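Local coordinates for protein extracellular ligand-binding receptor (PDB 4Q6B) that binds leucine as the extracellular substrate-binding component of an ABC transporter, probably delivering the amino acid to its membrane partner for uptake, at residues D54-E58 with L59-L63; S108-L111 with T112-Y116; Y149-S153 with Y154-L158; A161-D164 with Y165-Q169. All coordinates share one frame; numbering follows the deposited sequence.

Interaction 1: residues D54-E58 with L59-L63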
loop_
_atom_site.group_PDB
_atom_site.type_symbol
_atom_site.label_atom_id
_atom_site.label_comp_id
_atom_site.label_asym_id
_atom_site.label_seq_id
_atom_site.Cartn_x
_atom_site.Cartn_y
_atom_site.Cartn_z
ATOM N N ASP A 54 -10.121 -6.740 -14.575
ATOM C CA ASP A 54 -9.666 -7.629 -13.498
ATOM C C ASP A 54 -8.383 -8.329 -13.913
ATOM O O ASP A 54 -8.427 -9.195 -14.787
ATOM C CB ASP A 54 -10.758 -8.693 -13.285
ATOM C CG ASP A 54 -10.583 -9.472 -12.005
ATOM O OD1 ASP A 54 -9.433 -9.673 -11.554
ATOM O OD2 ASP A 54 -11.600 -9.965 -11.464
ATOM N N ASP A 55 -7.242 -8.002 -13.287
ATOM C CA ASP A 55 -5.993 -8.672 -13.688
ATOM C C ASP A 55 -5.740 -10.020 -13.024
ATOM O O ASP A 55 -4.731 -10.675 -13.315
ATOM C CB ASP A 55 -4.765 -7.747 -13.574
ATOM C CG ASP A 55 -4.366 -7.436 -12.158
ATOM O OD1 ASP A 55 -4.896 -8.030 -11.200
ATOM O OD2 ASP A 55 -3.483 -6.560 -11.972
ATOM N N GLU A 56 -6.691 -10.452 -12.185
ATOM C CA GLU A 56 -6.616 -11.706 -11.448
ATOM C C GLU A 56 -5.315 -11.905 -10.707
ATOM O O GLU A 56 -4.980 -13.076 -10.429
ATOM C CB GLU A 56 -6.841 -12.923 -12.367
ATOM C CG GLU A 56 -8.229 -12.953 -13.047
ATOM C CD GLU A 56 -8.364 -13.995 -14.173
ATOM O OE1 GLU A 56 -7.614 -15.000 -14.196
ATOM O OE2 GLU A 56 -9.249 -13.811 -15.040
ATOM N N ALA A 57 -4.604 -10.823 -10.377
ATOM C CA ALA A 57 -3.260 -10.949 -9.776
ATOM C C ALA A 57 -2.321 -11.858 -10.586
ATOM O O ALA A 57 -1.471 -12.602 -10.029
ATOM C CB ALA A 57 -3.362 -11.432 -8.321
ATOM N N GLU A 58 -2.455 -11.798 -11.911
ATOM C CA GLU A 58 -1.591 -12.573 -12.821
ATOM C C GLU A 58 -0.819 -11.647 -13.755
ATOM O O GLU A 58 -1.398 -10.719 -14.320
ATOM C CB GLU A 58 -2.418 -13.557 -13.650
ATOM C CG GLU A 58 -3.073 -14.651 -12.777
ATOM C CD GLU A 58 -4.004 -15.576 -13.551
ATOM O OE1 GLU A 58 -4.156 -15.385 -14.786
ATOM O OE2 GLU A 58 -4.574 -16.499 -12.923
ATOM N N LEU A 59 0.495 -11.854 -13.848
ATOM C CA LEU A 59 1.361 -10.996 -14.644
ATOM C C LEU A 59 0.897 -10.959 -16.109
ATOM O O LEU A 59 0.803 -9.874 -16.697
ATOM C CB LEU A 59 2.827 -11.509 -14.572
ATOM C CG LEU A 59 3.810 -10.733 -15.465
ATOM C CD1 LEU A 59 3.863 -9.312 -15.074
ATOM C CD2 LEU A 59 5.190 -11.371 -15.391
ATOM N N GLU A 60 0.567 -12.104 -16.678
ATOM C CA GLU A 60 0.246 -12.141 -18.136
ATOM C C GLU A 60 -1.027 -11.335 -18.389
ATOM O O GLU A 60 -1.086 -10.530 -19.334
ATOM C CB GLU A 60 0.102 -13.552 -18.701
ATOM C CG GLU A 60 1.401 -14.321 -18.675
ATOM C CD GLU A 60 1.272 -15.763 -19.125
ATOM O OE1 GLU A 60 2.299 -16.485 -19.062
ATOM O OE2 GLU A 60 0.165 -16.178 -19.553
ATOM N N LYS A 61 -2.055 -11.561 -17.563
ATOM C CA LYS A 61 -3.280 -10.777 -17.712
ATOM C C LYS A 61 -3.040 -9.284 -17.452
ATOM O O LYS A 61 -3.605 -8.407 -18.141
ATOM C CB LYS A 61 -4.382 -11.280 -16.762
ATOM C CG LYS A 61 -5.711 -10.568 -17.023
ATOM C CD LYS A 61 -6.935 -11.420 -16.764
ATOM C CE LYS A 61 -8.173 -10.776 -17.392
ATOM N NZ LYS A 61 -9.398 -11.180 -16.603
ATOM N N GLY A 62 -2.245 -8.969 -16.434
ATOM C CA GLY A 62 -1.869 -7.586 -16.156
ATOM C C GLY A 62 -1.204 -6.818 -17.296
ATOM O O GLY A 62 -1.549 -5.655 -17.559
ATOM N N LEU A 63 -0.244 -7.447 -17.951
ATOM C CA LEU A 63 0.423 -6.829 -19.111
ATOM C C LEU A 63 -0.555 -6.636 -20.277
ATOM O O LEU A 63 -0.481 -5.643 -21.002
ATOM C CB LEU A 63 1.634 -7.658 -19.570
ATOM C CG LEU A 63 2.714 -7.773 -18.461
ATOM C CD1 LEU A 63 3.878 -8.584 -18.941
ATOM C CD2 LEU A 63 3.231 -6.382 -18.011
HETATM O O HOH W 1 -2.624 -14.497 -16.718
#
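The turn that leads from strand 47-54 into helix 59-70 is closed by Lys61, whose side chain reaches back from the first turn of the helix to Asp54 and Glu56. The ammonium nitrogen of Lys61, NZ, donates to Asp54 O at 2.9 Å, approaching nearly in line with the carbonyl bond (C=O...N angle 162°). The same nitrogen forms a salt bridge with Glu56, NZ to OE2 3.1 Å, coming in from above the carboxylate plane. Lys61 CG stands opposite the backbone N (chi1 -174°), which carries the chain back over the carbonyls; CB lies 3.5 Å from Asp55 O, and a bend at chi2 brings CD and CE close to Asp54 O. In this strand-to-helix connection of the periplasmic binding protein fold, two successive Asx turns shape the backbone: Asp54 OD1 accepts from Glu56 N, and Asp55 OD1 accepts from Ala57 N at 2.9 Å. The other carboxylate oxygens are also engaged, Asp54 OD2 by Ala20 N and Asp55 OD2 by His81 ND1, so both aspartates tie the turn to neighbouring parts of the chain. Asp55 CB packs on Gly62 CA at 3.9 Å, where the backbones of turn and helix come close. Glu58 occupies the N-cap position; its carbonyl O starts the helical bonding by accepting from Gly62 N at 2.9 Å. The extended side chain of Glu58 works through a water, which donates to OE1 at 2.6 Å and accepts a weak bond from Lys61 N. Leu59 touches Phe85 and Pro89 of helix 84-97.

Interaction 2: residues S108-L111 with T112-Y116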
loop_
_atom_site.group_PDB
_atom_site.type_symbol
_atom_site.label_atom_id
_atom_site.label_comp_id
_atom_site.label_asym_id
_atom_site.label_seq_id
_atom_site.Cartn_x
_atom_site.Cartn_y
_atom_site.Cartn_z
ATOM N N SER A 108 6.617 -1.774 -3.383
ATOM C CA SER A 108 8.039 -1.995 -3.665
ATOM C C SER A 108 8.792 -0.712 -4.020
ATOM O O SER A 108 8.396 0.039 -4.911
ATOM C CB SER A 108 8.226 -2.966 -4.820
ATOM O OG SER A 108 9.635 -3.093 -5.147
ATOM N N PRO A 109 9.923 -0.486 -3.348
ATOM C CA PRO A 109 10.789 0.643 -3.722
ATOM C C PRO A 109 11.211 0.642 -5.196
ATOM O O PRO A 109 11.421 1.711 -5.781
ATOM C CB PRO A 109 12.000 0.455 -2.804
ATOM C CG PRO A 109 11.418 -0.205 -1.556
ATOM C CD PRO A 109 10.344 -1.151 -2.098
ATOM N N ASP A 110 11.298 -0.533 -5.815
ATOM C CA ASP A 110 11.788 -0.643 -7.172
ATOM C C ASP A 110 10.846 0.020 -8.216
ATOM O O ASP A 110 11.261 0.300 -9.365
ATOM C CB ASP A 110 11.989 -2.128 -7.495
ATOM C CG ASP A 110 12.700 -2.335 -8.794
ATOM O OD1 ASP A 110 13.857 -1.839 -8.946
ATOM O OD2 ASP A 110 12.103 -2.975 -9.681
ATOM N N LEU A 111 9.581 0.219 -7.847
ATOM C CA LEU A 111 8.616 0.799 -8.776
ATOM C C LEU A 111 9.126 2.138 -9.284
ATOM O O LEU A 111 8.940 2.489 -10.467
ATOM C CB LEU A 111 7.239 0.920 -8.111
ATOM C CG LEU A 111 6.177 1.552 -9.015
ATOM C CD1 LEU A 111 5.920 0.645 -10.200
ATOM C CD2 LEU A 111 4.885 1.801 -8.190
ATOM N N THR A 112 9.813 2.889 -8.411
ATOM C CA THR A 112 10.198 4.261 -8.789
ATOM C C THR A 112 11.692 4.365 -9.053
ATOM O O THR A 112 12.269 5.461 -9.060
ATOM C CB THR A 112 9.754 5.274 -7.698
ATOM O OG1 THR A 112 10.205 4.816 -6.424
ATOM C CG2 THR A 112 8.248 5.355 -7.651
ATOM N N ASP A 113 12.299 3.207 -9.332
ATOM C CA ASP A 113 13.726 3.114 -9.576
ATOM C C ASP A 113 14.020 2.756 -11.021
ATOM O O ASP A 113 15.062 2.178 -11.316
ATOM C CB ASP A 113 14.359 2.022 -8.673
ATOM C CG ASP A 113 14.558 2.477 -7.243
ATOM O OD1 ASP A 113 14.357 3.681 -6.921
ATOM O OD2 ASP A 113 14.924 1.604 -6.424
ATOM N N HIS A 114 13.114 3.078 -11.951
ATOM C CA HIS A 114 13.359 2.736 -13.362
ATOM C C HIS A 114 13.358 3.968 -14.281
ATOM O O HIS A 114 13.301 3.827 -15.505
ATOM C CB HIS A 114 12.245 1.794 -13.854
ATOM C CG HIS A 114 12.367 0.402 -13.321
ATOM N ND1 HIS A 114 13.174 -0.543 -13.906
ATOM C CD2 HIS A 114 11.796 -0.200 -12.251
ATOM C CE1 HIS A 114 13.109 -1.670 -13.219
ATOM N NE2 HIS A 114 12.281 -1.492 -12.209
ATOM N N GLY A 115 13.376 5.171 -13.675
ATOM C CA GLY A 115 13.368 6.394 -14.474
ATOM C C GLY A 115 12.033 6.705 -15.132
ATOM O O GLY A 115 11.977 7.573 -16.022
ATOM N N TYR A 116 10.942 6.059 -14.698
ATOM C CA TYR A 116 9.664 6.369 -15.326
ATOM C C TYR A 116 9.223 7.775 -14.929
ATOM O O TYR A 116 9.518 8.245 -13.804
ATOM C CB TYR A 116 8.593 5.440 -14.776
ATOM C CG TYR A 116 8.770 3.960 -14.968
ATOM C CD1 TYR A 116 9.334 3.450 -16.119
ATOM C CD2 TYR A 116 8.327 3.073 -13.986
ATOM C CE1 TYR A 116 9.457 2.018 -16.307
ATOM C CE2 TYR A 116 8.460 1.702 -14.139
ATOM C CZ TYR A 116 8.996 1.181 -15.296
ATOM O OH TYR A 116 9.062 -0.223 -15.404
HETATM O O HOH W 2 15.215 -1.049 -6.465
HETATM O O HOH W 3 10.627 4.380 -12.094
#
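Asp110 and His114 join across a 3-10 turn in the loop between 101-103 and 119-121, neighbouring parallel strands of the five-stranded sheet of the periplasmic binding protein fold, forming a His-carboxylate hydrogen bond from His114 NE2 to Asp110 OD2 at 2.9 Å. The bond is moderately bent, and the nitrogen meets the oxygen from above the carboxylate plane, while OD2 lies near the plane of the imidazole at its edge. Carboxylate and ring are turned steeply against each other, 75° apart. Asp110 swings CG away from its backbone N (chi1 -171°), and His114 turns its ring back beside its own N (chi1 -74°), which brings the carboxylate and the imidazole edge together. His114 CD2 comes to 3.0 Å from Asp110 O, which also receives Asp113 N. Asp113 also keeps CG beside its own N, but there it lies 3.5 Å from Pro109 O. Asp113 OD2 and Asp110 OD1 are 4.4 Å apart, and one water donates to both, which would ease the repulsion of the like charges; Asp113 OD1 has its own salt bridge with Arg333. Thr112 N closes on Pro109 O, and Thr112 OG1 is hydrogen-bonded to Asp335. Ser108 OG accepts from Asp110 N in an ST turn. His114 CB lies over the rim of one face of the Tyr116 ring, and Tyr116 OH is hydrogen-bonded to Ile88 O of helix 84-97. A second water donates to Leu111 O at 3.0 Å and accepts from His114 N and Tyr116 N. Beside that bridge, Tyr116 CD2 approaches Leu111 O obliquely to 3.6 Å.

Interaction 3: residues Y149-S153 with Y154-L158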
loop_
_atom_site.group_PDB
_atom_site.type_symbol
_atom_site.label_atom_id
_atom_site.label_comp_id
_atom_site.label_asym_id
_atom_site.label_seq_id
_atom_site.Cartn_x
_atom_site.Cartn_y
_atom_site.Cartn_z
ATOM N N TYR A 149 12.189 -13.386 6.973
ATOM C CA TYR A 149 11.980 -12.728 5.682
ATOM C C TYR A 149 11.781 -13.723 4.536
ATOM O O TYR A 149 12.146 -14.882 4.671
ATOM C CB TYR A 149 13.149 -11.776 5.362
ATOM C CG TYR A 149 14.428 -12.491 5.064
ATOM C CD1 TYR A 149 14.853 -12.695 3.744
ATOM C CD2 TYR A 149 15.217 -12.975 6.095
ATOM C CE1 TYR A 149 15.999 -13.399 3.471
ATOM C CE2 TYR A 149 16.371 -13.667 5.830
ATOM C CZ TYR A 149 16.763 -13.859 4.534
ATOM O OH TYR A 149 17.926 -14.548 4.275
ATOM N N THR A 150 11.182 -13.282 3.421
ATOM C CA THR A 150 11.111 -14.100 2.223
ATOM C C THR A 150 12.374 -13.880 1.401
ATOM O O THR A 150 12.752 -12.739 1.114
ATOM C CB THR A 150 9.884 -13.754 1.370
ATOM O OG1 THR A 150 8.698 -14.041 2.131
ATOM C CG2 THR A 150 9.867 -14.568 0.080
ATOM N N ASP A 151 13.039 -14.969 1.032
ATOM C CA ASP A 151 14.273 -14.833 0.277
ATOM C C ASP A 151 13.999 -14.588 -1.212
ATOM O O ASP A 151 14.394 -15.395 -2.075
ATOM C CB ASP A 151 15.181 -16.051 0.494
ATOM C CG ASP A 151 16.580 -15.829 -0.051
ATOM O OD1 ASP A 151 16.934 -14.643 -0.245
ATOM O OD2 ASP A 151 17.309 -16.823 -0.300
ATOM N N ASP A 152 13.332 -13.463 -1.506
ATOM C CA ASP A 152 13.149 -12.991 -2.879
ATOM C C ASP A 152 13.418 -11.480 -2.913
ATOM O O ASP A 152 13.772 -10.901 -1.896
ATOM C CB ASP A 152 11.769 -13.359 -3.454
ATOM C CG ASP A 152 10.605 -12.679 -2.728
ATOM O OD1 ASP A 152 10.807 -11.779 -1.880
ATOM O OD2 ASP A 152 9.448 -13.048 -3.020
ATOM N N SER A 153 13.282 -10.839 -4.070
ATOM C CA SER A 153 13.722 -9.440 -4.163
ATOM C C SER A 153 12.934 -8.550 -3.204
ATOM O O SER A 153 13.511 -7.733 -2.479
ATOM C CB SER A 153 13.617 -8.927 -5.606
ATOM O OG SER A 153 12.279 -8.559 -5.877
ATOM N N TYR A 154 11.618 -8.748 -3.146
ATOM C CA TYR A 154 10.755 -7.970 -2.244
ATOM C C TYR A 154 10.999 -8.235 -0.749
ATOM O O TYR A 154 11.000 -7.305 0.080
ATOM C CB TYR A 154 9.281 -8.163 -2.636
ATOM C CG TYR A 154 9.070 -7.968 -4.141
ATOM C CD1 TYR A 154 9.000 -6.692 -4.699
ATOM C CD2 TYR A 154 8.981 -9.062 -5.002
ATOM C CE1 TYR A 154 8.833 -6.514 -6.072
ATOM C CE2 TYR A 154 8.809 -8.891 -6.369
ATOM C CZ TYR A 154 8.736 -7.613 -6.895
ATOM O OH TYR A 154 8.577 -7.452 -8.253
ATOM N N GLY A 155 11.216 -9.499 -0.393
ATOM C CA GLY A 155 11.486 -9.848 0.992
ATOM C C GLY A 155 12.850 -9.346 1.435
ATOM O O GLY A 155 13.010 -8.771 2.526
ATOM N N ASN A 156 13.851 -9.576 0.594
ATOM C CA ASN A 156 15.186 -9.092 0.899
ATOM C C ASN A 156 15.151 -7.572 0.990
ATOM O O ASN A 156 15.804 -6.978 1.863
ATOM C CB ASN A 156 16.190 -9.554 -0.155
ATOM C CG ASN A 156 16.645 -10.995 0.063
ATOM O OD1 ASN A 156 16.095 -11.933 -0.521
ATOM N ND2 ASN A 156 17.668 -11.173 0.903
ATOM N N GLY A 157 14.351 -6.961 0.116
ATOM C CA GLY A 157 14.199 -5.517 0.076
ATOM C C GLY A 157 13.716 -4.882 1.364
ATOM O O GLY A 157 14.353 -3.937 1.879
ATOM N N LEU A 158 12.582 -5.368 1.879
ATOM C CA LEU A 158 11.985 -4.826 3.104
ATOM C C LEU A 158 12.830 -5.164 4.336
ATOM O O LEU A 158 12.925 -4.347 5.266
ATOM C CB LEU A 158 10.543 -5.331 3.280
ATOM C CG LEU A 158 9.811 -4.978 4.578
ATOM C CD1 LEU A 158 9.722 -3.494 4.773
ATOM C CD2 LEU A 158 8.439 -5.551 4.527
#
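Helix 153-168 opens with Asp152 and Ser153 offering their carbonyls to the first turn: Asn156 N binds Asp152 O at 2.8 Å, and Gly157 N binds Ser153 O at 2.8 Å. Ahead of them the chain bends through an inverse gamma turn centred on Asp151. Asp152 is the N-cap, and its side chain caps the helix directly, Asp152 OD1 accepting from Gly155 N at 2.8 Å. Asp152 CG sits between the backbone N and carbonyl carbon (chi1 65°), folding the carboxylate back over the first turn, where the helix dipole would favour its negative charge. Gly155 CA makes a CA-H...O contact of 3.2 Å with Thr150 O. The hydroxyl of Ser153 stands over the centre of the Tyr154 ring, OG 3.4 Å above its plane. The Asn156 side chain touches both Asp151 and Tyr149, its amide plane 67° from the Tyr149 ring. Tyr149 ends strand 144-149 and makes a cation-pi contact with Arg176, a residue of a calcium site on strand 172-177. Tyr154 reaches across to Ser84, Phe85 and Ile88 of helix 84-97, whereas Leu158 packs against Phe202 of strand 200-204 and against Asp126 and Ala130 of helix 126-139.

Interaction 4: residues A161-D164 with Y165-Q169; sequences AFED and YARAQ
With CG of both Glu163 (chi1 172°) and Arg167 opposite the backbone N, and the arginine chain bent at chi3, the guanidinium group folds back along the helix toward two carboxylates. Asp164 sends CG beside its own N instead (chi1 -67°), and its side chain runs alongside that of Arg167. Arg167 NH1 donates to Asp164 OD2 at 3.2 Å from above the carboxylate plane, while Arg167 NH2 makes a longer salt bridge with Glu163 OE2 at 3.5 Å. Glu163 is shared: its OE1 pairs with Arg176, a calcium-site residue, so this carboxylate lies between two arginines. On another side of the helix Ala166 CB sits over one face of the Phe162 ring in a CH-pi contact, 4.3 Å from its centroid, and Phe162 itself stacks with Phe202. Tyr165 brings CD2 to 3.2 Å from Ala161 O, its OH bonded to Gln127 of helix 126-139. Backbone bonds such as Ala166 N to Phe162 O at 2.7 Å continue the helix. The result is an amphipathic last part of helix 153-168, the crossover helix of the beta-alpha-beta unit formed with strands 144-149 and 172-177.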
loop_
_atom_site.group_PDB
_atom_site.type_symbol
_atom_site.label_atom_id
_atom_site.label_comp_id
_atom_site.label_asym_id
_atom_site.label_seq_id
_atom_site.Cartn_x
_atom_site.Cartn_y
_atom_site.Cartn_z
ATOM N N ALA A 161 15.959 -2.788 4.208
ATOM C CA ALA A 161 15.450 -1.471 4.669
ATOM C C ALA A 161 15.220 -1.413 6.184
ATOM O O ALA A 161 15.680 -0.483 6.882
ATOM C CB ALA A 161 14.168 -1.075 3.922
ATOM N N PHE A 162 14.505 -2.393 6.719
ATOM C CA PHE A 162 14.267 -2.397 8.152
ATOM C C PHE A 162 15.573 -2.518 8.958
ATOM O O PHE A 162 15.777 -1.790 9.951
ATOM C CB PHE A 162 13.254 -3.459 8.591
ATOM C CG PHE A 162 12.965 -3.401 10.065
ATOM C CD1 PHE A 162 12.111 -2.440 10.584
ATOM C CD2 PHE A 162 13.618 -4.259 10.951
ATOM C CE1 PHE A 162 11.882 -2.362 11.953
ATOM C CE2 PHE A 162 13.419 -4.193 12.335
ATOM C CZ PHE A 162 12.535 -3.238 12.837
ATOM N N GLU A 163 16.451 -3.422 8.544
ATOM C CA GLU A 163 17.728 -3.588 9.257
ATOM C C GLU A 163 18.531 -2.271 9.283
ATOM O O GLU A 163 19.090 -1.878 10.303
ATOM C CB GLU A 163 18.547 -4.736 8.610
ATOM C CG GLU A 163 19.963 -4.837 9.173
ATOM C CD GLU A 163 20.500 -6.272 9.231
ATOM O OE1 GLU A 163 19.987 -7.151 8.498
ATOM O OE2 GLU A 163 21.438 -6.514 10.030
ATOM N N ASP A 164 18.578 -1.574 8.147
ATOM C CA ASP A 164 19.336 -0.325 8.049
ATOM C C ASP A 164 18.724 0.767 8.920
ATOM O O ASP A 164 19.422 1.443 9.676
ATOM C CB ASP A 164 19.427 0.138 6.601
ATOM C CG ASP A 164 20.269 -0.809 5.746
ATOM O OD1 ASP A 164 20.215 -0.706 4.507
ATOM O OD2 ASP A 164 20.964 -1.686 6.316
ATOM N N TYR A 165 17.407 0.923 8.868
ATOM C CA TYR A 165 16.818 1.945 9.745
ATOM C C TYR A 165 16.881 1.553 11.223
ATOM O O TYR A 165 17.101 2.414 12.097
ATOM C CB TYR A 165 15.389 2.252 9.328
ATOM C CG TYR A 165 15.333 3.051 8.077
ATOM C CD1 TYR A 165 15.878 4.339 8.019
ATOM C CD2 TYR A 165 14.715 2.551 6.939
ATOM C CE1 TYR A 165 15.808 5.082 6.849
ATOM C CE2 TYR A 165 14.642 3.285 5.773
ATOM C CZ TYR A 165 15.188 4.541 5.727
ATOM O OH TYR A 165 15.131 5.289 4.566
ATOM N N ALA A 166 16.691 0.265 11.520
ATOM C CA ALA A 166 16.753 -0.199 12.914
ATOM C C ALA A 166 18.156 0.055 13.460
ATOM O O ALA A 166 18.302 0.549 14.563
ATOM C CB ALA A 166 16.392 -1.693 13.004
ATOM N N ARG A 167 19.181 -0.141 12.631
ATOM C CA ARG A 167 20.555 0.041 13.102
ATOM C C ARG A 167 20.824 1.493 13.497
ATOM O O ARG A 167 21.482 1.767 14.505
ATOM C CB ARG A 167 21.542 -0.446 12.035
ATOM C CG ARG A 167 23.012 -0.141 12.364
ATOM C CD ARG A 167 23.949 -0.503 11.188
ATOM N NE ARG A 167 23.818 -1.909 10.828
ATOM C CZ ARG A 167 23.440 -2.353 9.628
ATOM N NH1 ARG A 167 23.157 -1.493 8.648
ATOM N NH2 ARG A 167 23.351 -3.664 9.408
ATOM N N ALA A 168 20.262 2.425 12.722
ATOM C CA ALA A 168 20.390 3.851 13.022
ATOM C C ALA A 168 19.661 4.253 14.302
ATOM O O ALA A 168 19.968 5.283 14.921
ATOM C CB ALA A 168 19.865 4.669 11.828
ATOM N N GLN A 169 18.701 3.441 14.719
ATOM C CA GLN A 169 17.983 3.668 15.966
ATOM C C GLN A 169 18.627 2.986 17.176
ATOM O O GLN A 169 18.116 3.067 18.273
ATOM C CB GLN A 169 16.538 3.209 15.848
ATOM C CG GLN A 169 15.706 3.971 14.849
ATOM C CD GLN A 169 15.539 5.418 15.233
ATOM O OE1 GLN A 169 15.133 5.724 16.333
ATOM N NE2 GLN A 169 15.864 6.311 14.321
#

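Interactions 3 and 4 lie on one helix, 153-168, at its capped start and its last turns, with centres about 15 Å apart. Arg176 connects them, through Tyr149 in interaction 3 and Glu163 in interaction 4. Interactions 2 and 3 touch where Ser108 OG lies 3.6 Å from Tyr154 CE1, so the 108-116 loop meets the helix start beside the leucine pocket. The bound leucine is about 6 Å from the side chain of Tyr154, 8 Å from that of Pro109 and 9 Å from that of Ala57. Helix 84-97 receives side chains from interactions 1, 2 and 3; interaction 4 is farther from the pocket, the side chain of Ala161 about 13 Å from the leucine.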